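Local coordinates for ubiquitin and WLM domain-containing metalloprotease SPCC1442.07c (Schizosaccharomyces pombe, PDB 5JIG), which probably acts as a DNA-dependent zinc metalloendopeptidase that cleaves DNA-binding proteins and so takes part in the repair of DNA-protein cross-links, at residues 43-52 and 70-81. Numbering follows the deposited sequence.
Sequences TVPLLSEMDP and GAHIELRLRTDR
Parallel strands 46-50 and 72-76 form the centre of the mixed sheet of this WLM metalloprotease domain, packed against the helix 88-100, which bears H97 and E98 of the HExxH motif. I73 N donates to L46 O, S48 N to I73 O at 2.9 Å, L75 N to S48 O and M50 N to L75 O. On one face, L47 CD1 lies against I73 CG2 (3.8 Å) and L75 CD1; I73 also touches E98, the predicted active-site residue, and L75 reaches T94. On the other face, L46 CD2 sits 3.4 Å above the centre of the H72 ring in a CH-pi contact, and in one of its two conformers S48 OG hydrogen-bonds H72 NE2 (2.7 Å) at the ring edge. Past the end of strand 72-76, R78 meets E49, whose CG is anti to the backbone N (chi1 180°) and whose extended chain brings the syn lone pair of OE1 to R78 NE at 2.8 Å, carboxylate and guanidinium nearly coplanar. OE2 accepts a hydrogen bond from L12 N. An alanine here would remove the carboxylate and is likely to leave the buried R78 without its salt-bridge partner and L12 N without its acceptor. A water bridges E49 OE2 and R78 NH1, donating to OE2 at 2.7 Å.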
ATOM      1  N   THR A  43      -9.105  -7.020  -3.986  1.00  8.70           N
ATOM      2  CA  THR A  43      -8.023  -7.736  -4.616  1.00  8.57           C
ATOM      3  C   THR A  43      -7.314  -6.793  -5.544  1.00  8.08           C
ATOM      4  O   THR A  43      -7.954  -6.138  -6.386  1.00 10.51           O
ATOM      5  CB  THR A  43      -8.525  -8.935  -5.408  1.00  9.91           C
ATOM      6  OG1 THR A  43      -9.257  -9.844  -4.562  1.00 10.19           O
ATOM      7  CG2 THR A  43      -7.403  -9.595  -6.144  1.00 10.03           C
ATOM      8  N   VAL A  44      -6.023  -6.616  -5.361  1.00  6.76           N
ATOM      9  CA  VAL A  44      -5.216  -5.694  -6.187  1.00  6.76           C
ATOM     10  C   VAL A  44      -4.222  -6.553  -6.958  1.00  6.25           C
ATOM     11  O   VAL A  44      -3.340  -7.199  -6.383  1.00  6.89           O
ATOM     12  CB  VAL A  44      -4.514  -4.651  -5.295  1.00  6.84           C
ATOM     13  CG1 VAL A  44      -3.546  -3.818  -6.108  1.00  7.59           C
ATOM     14  CG2 VAL A  44      -5.556  -3.782  -4.617  1.00  7.81           C
ATOM     15  N   PRO A  45      -4.339  -6.582  -8.290  1.00  6.02           N
ATOM     16  CA  PRO A  45      -3.458  -7.485  -9.044  1.00  6.27           C
ATOM     17  C   PRO A  45      -1.964  -7.223  -8.885  1.00  6.03           C
ATOM     18  O   PRO A  45      -1.172  -8.169  -8.881  1.00  6.74           O
ATOM     19  CB  PRO A  45      -3.910  -7.276 -10.505  1.00  7.46           C
ATOM     20  CG  PRO A  45      -5.380  -7.002 -10.369  1.00  8.44           C
ATOM     21  CD  PRO A  45      -5.494  -6.142  -9.112  1.00  7.04           C
ATOM     22  N   LEU A  46      -1.583  -5.955  -8.781  1.00  5.36           N
ATOM     23  CA  LEU A  46      -0.181  -5.610  -8.786  1.00  5.41           C
ATOM     24  C   LEU A  46       0.111  -4.519  -7.785  1.00  4.88           C
ATOM     25  O   LEU A  46      -0.595  -3.477  -7.754  1.00  5.46           O
ATOM     26  CB  LEU A  46       0.217  -5.113 -10.190  1.00  6.08           C
ATOM     27  CG  LEU A  46       1.684  -4.748 -10.446  1.00  8.78           C
ATOM     28  CD1 LEU A  46       2.620  -5.882 -10.144  1.00 10.63           C
ATOM     29  CD2 LEU A  46       1.853  -4.244 -11.874  1.00  9.36           C
ATOM     30  N   LEU A  47       1.155  -4.704  -6.971  1.00  5.17           N
ATOM     31  CA  LEU A  47       1.689  -3.691  -6.068  1.00  5.07           C
ATOM     32  C   LEU A  47       3.140  -3.510  -6.487  1.00  5.00           C
ATOM     33  O   LEU A  47       3.937  -4.482  -6.477  1.00  5.52           O
ATOM     34  CB  LEU A  47       1.630  -4.145  -4.622  1.00  5.03           C
ATOM     35  CG  LEU A  47       2.213  -3.196  -3.576  1.00  5.89           C
ATOM     36  CD1 LEU A  47       1.447  -1.876  -3.562  1.00  6.50           C
ATOM     37  CD2 LEU A  47       2.207  -3.832  -2.210  1.00  6.57           C
ATOM     38  N   SER A  48       3.525  -2.303  -6.899  1.00  5.15           N
ATOM     39  CA  SER A  48       4.864  -2.018  -7.392  0.50  5.37           C
ATOM     40  C   SER A  48       5.518  -0.901  -6.603  1.00  5.75           C
ATOM     41  O   SER A  48       4.868  -0.023  -6.035  1.00  6.39           O
ATOM     42  CB  SER A  48       4.881  -1.561  -8.838  0.50  6.20           C
ATOM     43  OG  SER A  48       4.339  -2.548  -9.757  0.50  5.55           O
ATOM     44  N   GLU A  49       6.836  -0.921  -6.660  1.00  7.13           N
ATOM     45  CA  GLU A  49       7.642   0.220  -6.220  1.00  6.68           C
ATOM     46  C   GLU A  49       7.614   1.288  -7.261  1.00  7.70           C
ATOM     47  O   GLU A  49       7.872   1.062  -8.447  1.00  9.05           O
ATOM     48  CB  GLU A  49       9.087  -0.286  -6.076  1.00  6.52           C
ATOM     49  CG  GLU A  49      10.014   0.813  -5.629  1.00  6.58           C
ATOM     50  CD  GLU A  49      11.475   0.382  -5.509  1.00  7.12           C
ATOM     51  OE1 GLU A  49      12.233   1.162  -4.918  1.00  8.50           O
ATOM     52  OE2 GLU A  49      11.797  -0.729  -6.004  1.00  8.30           O
ATOM     53  N   MET A  50       7.291   2.512  -6.816  1.00  8.08           N
ATOM     54  CA  MET A  50       7.239   3.686  -7.594  1.00  9.33           C
ATOM     55  C   MET A  50       8.677   4.212  -7.774  1.00 10.59           C
ATOM     56  O   MET A  50       9.491   4.221  -6.843  1.00 11.46           O
ATOM     57  CB  MET A  50       6.399   4.739  -6.896  1.00 10.19           C
ATOM     58  CG  MET A  50       5.968   5.944  -7.627  1.00 11.23           C
ATOM     59  SD  MET A  50       4.816   6.893  -6.567  1.00 12.86           S
ATOM     60  CE  MET A  50       4.708   8.382  -7.576  1.00 14.34           C
ATOM     61  N   ASP A  51       8.983   4.715  -8.951  1.00 12.00           N
ATOM     62  CA  ASP A  51      10.325   5.226  -9.216  1.00 14.48           C
ATOM     63  C   ASP A  51      10.588   6.380  -8.243  1.00 19.05           C
ATOM     64  O   ASP A  51       9.740   7.270  -8.091  1.00 20.34           O
ATOM     65  CB  ASP A  51      10.455   5.528 -10.670  1.00 23.26           C
ATOM     66  CG  ASP A  51      11.940   5.855 -11.100  1.00 23.36           C
ATOM     67  OD1 ASP A  51      12.077   6.476 -12.142  1.00 39.67           O
ATOM     68  OD2 ASP A  51      12.940   5.588 -10.465  1.00 28.43           O
ATOM     69  N   PRO A  52      11.786   6.453  -7.608  1.00 20.00           N
ATOM     70  CA  PRO A  52      12.046   7.622  -6.759  1.00 23.56           C
ATOM     71  C   PRO A  52      12.490   8.824  -7.593  1.00 27.87           C
ATOM     72  O   PRO A  52      12.969   8.644  -8.765  1.00 29.90           O
ATOM     73  CB  PRO A  52      13.184   7.163  -5.874  1.00 22.57           C
ATOM     74  CG  PRO A  52      13.845   6.068  -6.585  1.00 21.71           C
ATOM     75  CD  PRO A  52      12.734   5.376  -7.347  1.00 21.05           C
ATOM     76  N   GLY A  70      -7.582   0.295  -8.372  1.00  6.80           N
ATOM     77  CA  GLY A  70      -7.014  -0.863  -7.775  1.00  7.81           C
ATOM     78  C   GLY A  70      -6.507  -1.943  -8.717  1.00  7.37           C
ATOM     79  O   GLY A  70      -6.196  -3.011  -8.271  1.00  8.69           O
ATOM     80  N   ALA A  71      -6.405  -1.640 -10.008  1.00  5.91           N
ATOM     81  CA  ALA A  71      -5.722  -2.566 -10.901  1.00  5.92           C
ATOM     82  C   ALA A  71      -4.245  -2.655 -10.553  1.00  5.61           C
ATOM     83  O   ALA A  71      -3.622  -3.701 -10.696  1.00  6.61           O
ATOM     84  CB  ALA A  71      -5.842  -2.096 -12.341  1.00  6.66           C
ATOM     85  N   HIS A  72      -3.677  -1.565 -10.094  1.00  5.47           N
ATOM     86  CA  HIS A  72      -2.247  -1.464  -9.808  1.00  5.20           C
ATOM     87  C   HIS A  72      -2.038  -0.306  -8.837  1.00  4.78           C
ATOM     88  O   HIS A  72      -2.457   0.801  -9.124  1.00  5.94           O
ATOM     89  CB  HIS A  72      -1.496  -1.223 -11.134  1.00  5.70           C
ATOM     90  CG  HIS A  72      -0.020  -1.076 -11.010  1.00  5.92           C
ATOM     91  ND1 HIS A  72       0.772  -0.640 -12.051  1.00  7.24           N
ATOM     92  CD2 HIS A  72       0.876  -1.354 -10.016  1.00  6.48           C
ATOM     93  CE1 HIS A  72       2.047  -0.681 -11.666  1.00  7.23           C
ATOM     94  NE2 HIS A  72       2.143  -1.122 -10.438  1.00  7.88           N
ATOM     95  N   ILE A  73      -1.399  -0.610  -7.700  1.00  4.56           N
ATOM     96  CA  ILE A  73      -0.992   0.428  -6.758  1.00  4.44           C
ATOM     97  C   ILE A  73       0.539   0.495  -6.766  1.00  4.60           C
ATOM     98  O   ILE A  73       1.207  -0.552  -6.798  1.00  4.88           O
ATOM     99  CB  ILE A  73      -1.575   0.157  -5.356  1.00  4.86           C
ATOM    100  CG1 ILE A  73      -3.075   0.401  -5.399  1.00  5.20           C
ATOM    101  CG2 ILE A  73      -0.886   0.997  -4.293  1.00  5.46           C
ATOM    102  CD1 ILE A  73      -3.826   0.005  -4.130  1.00  6.11           C
ATOM    103  N   GLU A  74       1.058   1.716  -6.751  1.00  4.67           N
ATOM    104  CA  GLU A  74       2.491   1.951  -6.669  1.00  4.96           C
ATOM    105  C   GLU A  74       2.794   2.743  -5.395  1.00  5.34           C
ATOM    106  O   GLU A  74       1.995   3.585  -4.959  1.00  6.32           O
ATOM    107  CB  GLU A  74       3.078   2.692  -7.832  1.00  6.67           C
ATOM    108  CG  GLU A  74       2.623   2.219  -9.183  1.00  7.37           C
ATOM    109  CD  GLU A  74       3.437   2.759 -10.316  1.00  8.03           C
ATOM    110  OE1 GLU A  74       4.650   2.999 -10.128  1.00  9.66           O
ATOM    111  OE2 GLU A  74       2.841   2.934 -11.411  1.00  9.90           O
ATOM    112  N   LEU A  75       3.957   2.466  -4.797  1.00  5.14           N
ATOM    113  CA  LEU A  75       4.389   3.148  -3.570  1.00  5.68           C
ATOM    114  C   LEU A  75       5.844   3.547  -3.723  1.00  6.18           C
ATOM    115  O   LEU A  75       6.697   2.729  -4.069  1.00  6.92           O
ATOM    116  CB  LEU A  75       4.320   2.206  -2.364  1.00  5.83           C
ATOM    117  CG  LEU A  75       2.935   1.675  -2.022  1.00  5.94           C
ATOM    118  CD1 LEU A  75       3.092   0.609  -0.974  1.00  6.28           C
ATOM    119  CD2 LEU A  75       1.977   2.773  -1.562  1.00  7.54           C
ATOM    120  N   ARG A  76       6.165   4.814  -3.394  1.00  6.42           N
ATOM    121  CA  ARG A  76       7.550   5.230  -3.350  1.00  6.86           C
ATOM    122  C   ARG A  76       8.155   4.679  -2.056  1.00  7.34           C
ATOM    123  O   ARG A  76       7.671   5.000  -0.958  1.00  9.92           O
ATOM    124  CB  ARG A  76       7.689   6.743  -3.448  1.00  9.36           C
ATOM    125  CG  ARG A  76       9.127   7.187  -3.534  1.00 12.97           C
ATOM    126  CD  ARG A  76       9.358   8.605  -3.150  1.00 19.49           C
ATOM    127  NE  ARG A  76       8.599   9.485  -4.002  1.00 22.69           N
ATOM    128  CZ  ARG A  76       9.065  10.362  -4.858  1.00 26.31           C
ATOM    129  NH1 ARG A  76       8.183  10.974  -5.612  1.00 29.15           N
ATOM    130  NH2 ARG A  76      10.377  10.686  -4.875  1.00 31.91           N
ATOM    131  N   LEU A  77       9.111   3.768  -2.174  1.00  6.42           N
ATOM    132  CA  LEU A  77       9.742   3.154  -1.008  1.00  6.53           C
ATOM    133  C   LEU A  77      11.013   3.888  -0.621  1.00  7.23           C
ATOM    134  O   LEU A  77      11.430   3.793   0.550  1.00  8.55           O
ATOM    135  CB  LEU A  77      10.069   1.711  -1.309  1.00  6.67           C
ATOM    136  CG  LEU A  77       8.881   0.834  -1.676  1.00  6.70           C
ATOM    137  CD1 LEU A  77       9.405  -0.585  -1.972  1.00  7.34           C
ATOM    138  CD2 LEU A  77       7.810   0.803  -0.581  1.00  7.61           C
ATOM    139  N   ARG A  78      11.674   4.535  -1.593  1.00  8.06           N
ATOM    140  CA  ARG A  78      13.029   5.008  -1.441  1.00  8.32           C
ATOM    141  C   ARG A  78      13.096   6.479  -1.243  1.00  8.80           C
ATOM    142  O   ARG A  78      12.229   7.246  -1.707  1.00 10.94           O
ATOM    143  CB  ARG A  78      13.856   4.621  -2.686  1.00  8.66           C
ATOM    144  CG  ARG A  78      14.084   3.131  -2.822  1.00  7.80           C
ATOM    145  CD  ARG A  78      14.777   2.790  -4.125  1.00  8.12           C
ATOM    146  NE  ARG A  78      14.953   1.384  -4.330  1.00  7.89           N
ATOM    147  CZ  ARG A  78      16.068   0.678  -4.046  1.00  7.70           C
ATOM    148  NH1 ARG A  78      16.119  -0.603  -4.283  1.00  8.25           N
ATOM    149  NH2 ARG A  78      17.121   1.325  -3.522  1.00  8.09           N
ATOM    150  N   THR A  79      14.115   6.918  -0.522  1.00  9.64           N
ATOM    151  CA  THR A  79      14.466   8.322  -0.373  1.00 11.43           C
ATOM    152  C   THR A  79      15.658   8.739  -1.229  1.00 11.60           C
ATOM    153  O   THR A  79      15.971   9.941  -1.285  1.00 16.36           O
ATOM    154  CB  THR A  79      14.814   8.662   1.098  1.00 13.16           C
ATOM    155  OG1 THR A  79      15.906   7.828   1.478  1.00 15.04           O
ATOM    156  CG2 THR A  79      13.664   8.392   2.034  1.00 14.94           C
ATOM    157  N   ASP A  80      16.355   7.827  -1.823  1.00 13.12           N
ATOM    158  CA  ASP A  80      17.493   8.045  -2.744  1.00 11.71           C
ATOM    159  C   ASP A  80      17.616   6.834  -3.632  1.00 10.98           C
ATOM    160  O   ASP A  80      16.757   5.946  -3.580  1.00 11.43           O
ATOM    161  CB  ASP A  80      18.795   8.376  -1.931  1.00 13.36           C
ATOM    162  CG  ASP A  80      19.205   7.273  -1.019  1.00 10.66           C
ATOM    163  OD1 ASP A  80      19.548   7.606   0.158  1.00 13.71           O
ATOM    164  OD2 ASP A  80      19.215   6.101  -1.413  1.00 12.56           O
ATOM    165  N   ARG A  81      18.647   6.734  -4.446  1.00 10.54           N
ATOM    166  CA  ARG A  81      18.801   5.668  -5.417  1.00 10.72           C
ATOM    167  C   ARG A  81      19.845   4.687  -5.029  1.00 10.35           C
ATOM    168  O   ARG A  81      20.356   3.939  -5.907  1.00 11.67           O
ATOM    169  CB  ARG A  81      19.012   6.252  -6.827  1.00 12.23           C
ATOM    170  CG  ARG A  81      17.755   6.768  -7.407  1.00 17.49           C
ATOM    171  CD  ARG A  81      17.967   7.624  -8.599  1.00 18.51           C
ATOM    172  NE  ARG A  81      18.591   8.853  -8.128  1.00 25.91           N
ATOM    173  CZ  ARG A  81      18.929   9.895  -8.864  1.00 28.87           C
ATOM    174  NH1 ARG A  81      19.466  10.961  -8.275  1.00 35.88           N
ATOM    175  NH2 ARG A  81      18.781   9.871 -10.186  1.00 32.91           N
TER
HETATM  176  O   HOH W   1      11.020   3.630  -4.449  1.00  7.97           O
HETATM  177  O   HOH W   2      14.263  -1.765  -5.947  1.00  9.38           O
HETATM  178  O   HOH W   3       6.624   1.210 -10.849  1.00 14.25           O
HETATM  179  O   HOH W   4       6.663   4.713 -10.967  1.00 13.44           O